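Uncharacterized protein (Leishmania major, PDB 2B4W) is of unknown function but belongs to the DUF1861 family of the beta-fructosidase clan and is probably related to carbohydrate-active beta-propeller proteins. Local coordinates at residues 159-164 with 234-239. Sequence-based numbering, arbitrary orientation.
Sequences IGFVIL and QSRAIT
Arg236 reaches from the turn that precedes strand 238-245 to the backbone of Phe161 in strand 159-164 and donates a hydrogen bond to its carbonyl oxygen. The bond is short and nearly straight: Arg236 NH1 lies 2.7 Å from Phe161 O, with an N-H...O angle of 163°. Phe161 O lies close to the guanidinium plane, at its edge, whereas the donor stands tilted from the plane of the peptide carbonyl. This grip spans backbones that remain well separated, the CA atoms of Phe161 and Arg236 being 8.5 Å apart. Past an extended chi2 the side chain bends at chi3, which brings the guanidinium round to the strand. NH2 makes weak hydrogen bonds to the carbonyl oxygens of Pro179 and Pro180, so the same group meets backbone oxygens from two neighbouring chain segments, which would limit its rotation.

Against this polar bridge the aromatic side makes a looser contact. The CB of Phe161 points toward segment 234-239, and with CG anti to the backbone N (chi1 177°) the ring edge is presented to the arginine, CD2 coming 4.0 Å from Arg236 NH1. The nitrogen lies near the ring plane rather than over a face, and the two flat groups are inclined by 53°. The ring itself is buried, packed against Phe148, Leu181 and Leu231. Away from it the contact opens out: Ser235 and Ala237 are solvent-exposed, and the turn is steadied locally by Asp232 OD1, which accepts hydrogen bonds from the backbone N atoms of Gln234 and Ser235.

Strand 159-164 pairs with strands 145-149 and 180-181 in a four-stranded antiparallel sheet, and the arginine of the 232-237 turn, which links strands 223-231 and 238-245, ties the adjoining five-stranded antiparallel sheet to it, consistent with adjacent blades of a beta-propeller.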
ATOM      1  N   ILE A 159      -1.070  -7.818 -12.919  1.00 34.10           N
ATOM      2  CA  ILE A 159      -0.024  -7.086 -12.234  1.00 34.15           C
ATOM      3  C   ILE A 159       1.230  -7.307 -13.087  1.00 27.92           C
ATOM      4  O   ILE A 159       1.599  -8.462 -13.301  1.00 32.13           O
ATOM      5  CB  ILE A 159       0.314  -7.517 -10.807  1.00 39.89           C
ATOM      6  CG1 ILE A 159      -0.634  -7.049  -9.711  1.00 41.15           C
ATOM      7  CG2 ILE A 159       1.742  -7.059 -10.522  1.00 28.18           C
ATOM      8  CD1 ILE A 159      -0.809  -8.005  -8.548  1.00 30.04           C
ATOM      9  N   GLY A 160       1.778  -6.189 -13.530  1.00 32.93           N
ATOM     10  CA  GLY A 160       2.971  -6.172 -14.349  1.00 27.99           C
ATOM     11  C   GLY A 160       4.177  -5.620 -13.612  1.00 26.26           C
ATOM     12  O   GLY A 160       4.071  -5.086 -12.510  1.00 31.44           O
ATOM     13  N   PHE A 161       5.347  -5.755 -14.220  1.00 27.97           N
ATOM     14  CA  PHE A 161       6.595  -5.374 -13.599  1.00 26.30           C
ATOM     15  C   PHE A 161       7.658  -5.130 -14.666  1.00 29.25           C
ATOM     16  O   PHE A 161       7.881  -5.957 -15.553  1.00 35.82           O
ATOM     17  CB  PHE A 161       7.088  -6.470 -12.637  1.00 24.40           C
ATOM     18  CG  PHE A 161       8.433  -6.122 -12.025  1.00 24.66           C
ATOM     19  CD1 PHE A 161       8.495  -5.262 -10.937  1.00 30.83           C
ATOM     20  CD2 PHE A 161       9.618  -6.630 -12.494  1.00 26.16           C
ATOM     21  CE1 PHE A 161       9.710  -4.923 -10.378  1.00 18.52           C
ATOM     22  CE2 PHE A 161      10.837  -6.268 -11.963  1.00 30.93           C
ATOM     23  CZ  PHE A 161      10.889  -5.404 -10.886  1.00 22.86           C
ATOM     24  N   VAL A 162       8.316  -3.988 -14.524  1.00 32.79           N
ATOM     25  CA  VAL A 162       9.465  -3.644 -15.348  1.00 33.50           C
ATOM     26  C   VAL A 162      10.547  -2.930 -14.554  1.00 19.54           C
ATOM     27  O   VAL A 162      10.354  -2.081 -13.676  1.00 16.87           O
ATOM     28  CB  VAL A 162       9.039  -2.762 -16.542  1.00 33.41           C
ATOM     29  CG1 VAL A 162       8.680  -1.369 -16.058  1.00 23.63           C
ATOM     30  CG2 VAL A 162      10.151  -2.745 -17.584  1.00 32.52           C
ATOM     31  N   ILE A 163      11.790  -3.297 -14.869  1.00 23.67           N
ATOM     32  CA  ILE A 163      12.898  -2.621 -14.211  1.00 26.28           C
ATOM     33  C   ILE A 163      13.334  -1.392 -14.992  1.00 28.88           C
ATOM     34  O   ILE A 163      13.692  -1.559 -16.163  1.00 43.99           O
ATOM     35  CB  ILE A 163      14.121  -3.547 -14.084  1.00 24.86           C
ATOM     36  CG1 ILE A 163      13.873  -4.801 -13.245  1.00 25.49           C
ATOM     37  CG2 ILE A 163      15.313  -2.750 -13.577  1.00 29.39           C
ATOM     38  CD1 ILE A 163      14.943  -5.862 -13.339  1.00 28.35           C
ATOM     39  N   LEU A 164      13.341  -0.206 -14.399  1.00 25.69           N
ATOM     40  CA  LEU A 164      13.835   0.966 -15.134  1.00 28.27           C
ATOM     41  C   LEU A 164      15.177   1.441 -14.584  1.00 23.76           C
ATOM     42  O   LEU A 164      15.550   1.024 -13.488  1.00 27.03           O
ATOM     43  CB  LEU A 164      12.831   2.103 -15.073  1.00 27.86           C
ATOM     44  CG  LEU A 164      11.404   1.930 -15.535  1.00 25.49           C
ATOM     45  CD1 LEU A 164      10.612   3.207 -15.244  1.00 28.26           C
ATOM     46  CD2 LEU A 164      11.321   1.607 -17.013  1.00 30.25           C
ATOM     47  N   GLN A 234      14.651 -10.773 -11.713  1.00 38.99           N
ATOM     48  CA  GLN A 234      15.352 -11.217 -12.918  1.00 42.93           C
ATOM     49  C   GLN A 234      14.656 -12.376 -13.616  1.00 28.42           C
ATOM     50  O   GLN A 234      14.282 -12.303 -14.789  1.00 42.06           O
ATOM     51  CB  GLN A 234      16.782 -11.605 -12.536  1.00 38.65           C
ATOM     52  N   SER A 235      14.462 -13.483 -12.910  1.00 34.27           N
ATOM     53  CA  SER A 235      13.749 -14.623 -13.484  1.00 35.17           C
ATOM     54  C   SER A 235      12.264 -14.304 -13.553  1.00 40.75           C
ATOM     55  O   SER A 235      11.505 -14.945 -14.273  1.00 35.41           O
ATOM     56  CB  SER A 235      14.004 -15.882 -12.668  1.00 28.05           C
ATOM     57  OG  SER A 235      13.555 -15.784 -11.337  1.00 35.22           O
ATOM     58  N   ARG A 236      11.854 -13.291 -12.786  1.00 31.56           N
ATOM     59  CA  ARG A 236      10.438 -12.944 -12.753  1.00 20.55           C
ATOM     60  C   ARG A 236       9.588 -14.061 -12.162  1.00 21.90           C
ATOM     61  O   ARG A 236       8.363 -14.048 -12.291  1.00 35.31           O
ATOM     62  CB  ARG A 236       9.968 -12.607 -14.163  1.00 23.28           C
ATOM     63  CG  ARG A 236      10.804 -11.570 -14.875  1.00 30.64           C
ATOM     64  CD  ARG A 236      10.130 -11.061 -16.139  1.00 35.36           C
ATOM     65  NE  ARG A 236       8.742 -10.655 -16.026  1.00 33.89           N
ATOM     66  CZ  ARG A 236       8.221  -9.440 -16.006  1.00 31.27           C
ATOM     67  NH1 ARG A 236       8.965  -8.341 -16.089  1.00 27.67           N
ATOM     68  NH2 ARG A 236       6.907  -9.259 -15.894  1.00 45.85           N
ATOM     69  N   ALA A 237      10.199 -15.025 -11.500  1.00 25.21           N
ATOM     70  CA  ALA A 237       9.506 -16.075 -10.765  1.00 29.53           C
ATOM     71  C   ALA A 237       8.775 -15.540  -9.528  1.00 30.68           C
ATOM     72  O   ALA A 237       9.301 -14.660  -8.849  1.00 24.10           O
ATOM     73  CB  ALA A 237      10.470 -17.169 -10.325  1.00 32.86           C
ATOM     74  N   ILE A 238       7.594 -16.089  -9.258  1.00 33.95           N
ATOM     75  CA  ILE A 238       6.736 -15.719  -8.143  1.00 32.50           C
ATOM     76  C   ILE A 238       6.650 -16.855  -7.121  1.00 36.47           C
ATOM     77  O   ILE A 238       6.318 -17.992  -7.446  1.00 43.54           O
ATOM     78  CB  ILE A 238       5.315 -15.344  -8.588  1.00 23.64           C
ATOM     79  CG1 ILE A 238       5.244 -14.205  -9.608  1.00 30.77           C
ATOM     80  CG2 ILE A 238       4.472 -15.019  -7.374  1.00 27.07           C
ATOM     81  CD1 ILE A 238       5.979 -12.956  -9.147  1.00 27.00           C
ATOM     82  N   THR A 239       6.989 -16.550  -5.872  1.00 27.08           N
ATOM     83  CA  THR A 239       7.047 -17.505  -4.793  1.00 25.69           C
ATOM     84  C   THR A 239       6.461 -16.950  -3.501  1.00 31.55           C
ATOM     85  O   THR A 239       6.276 -15.743  -3.312  1.00 28.71           O
ATOM     86  CB  THR A 239       8.504 -17.950  -4.538  1.00 36.87           C
ATOM     87  OG1 THR A 239       9.317 -16.815  -4.202  1.00 32.15           O
ATOM     88  CG2 THR A 239       9.117 -18.582  -5.789  1.00 41.38           C
TER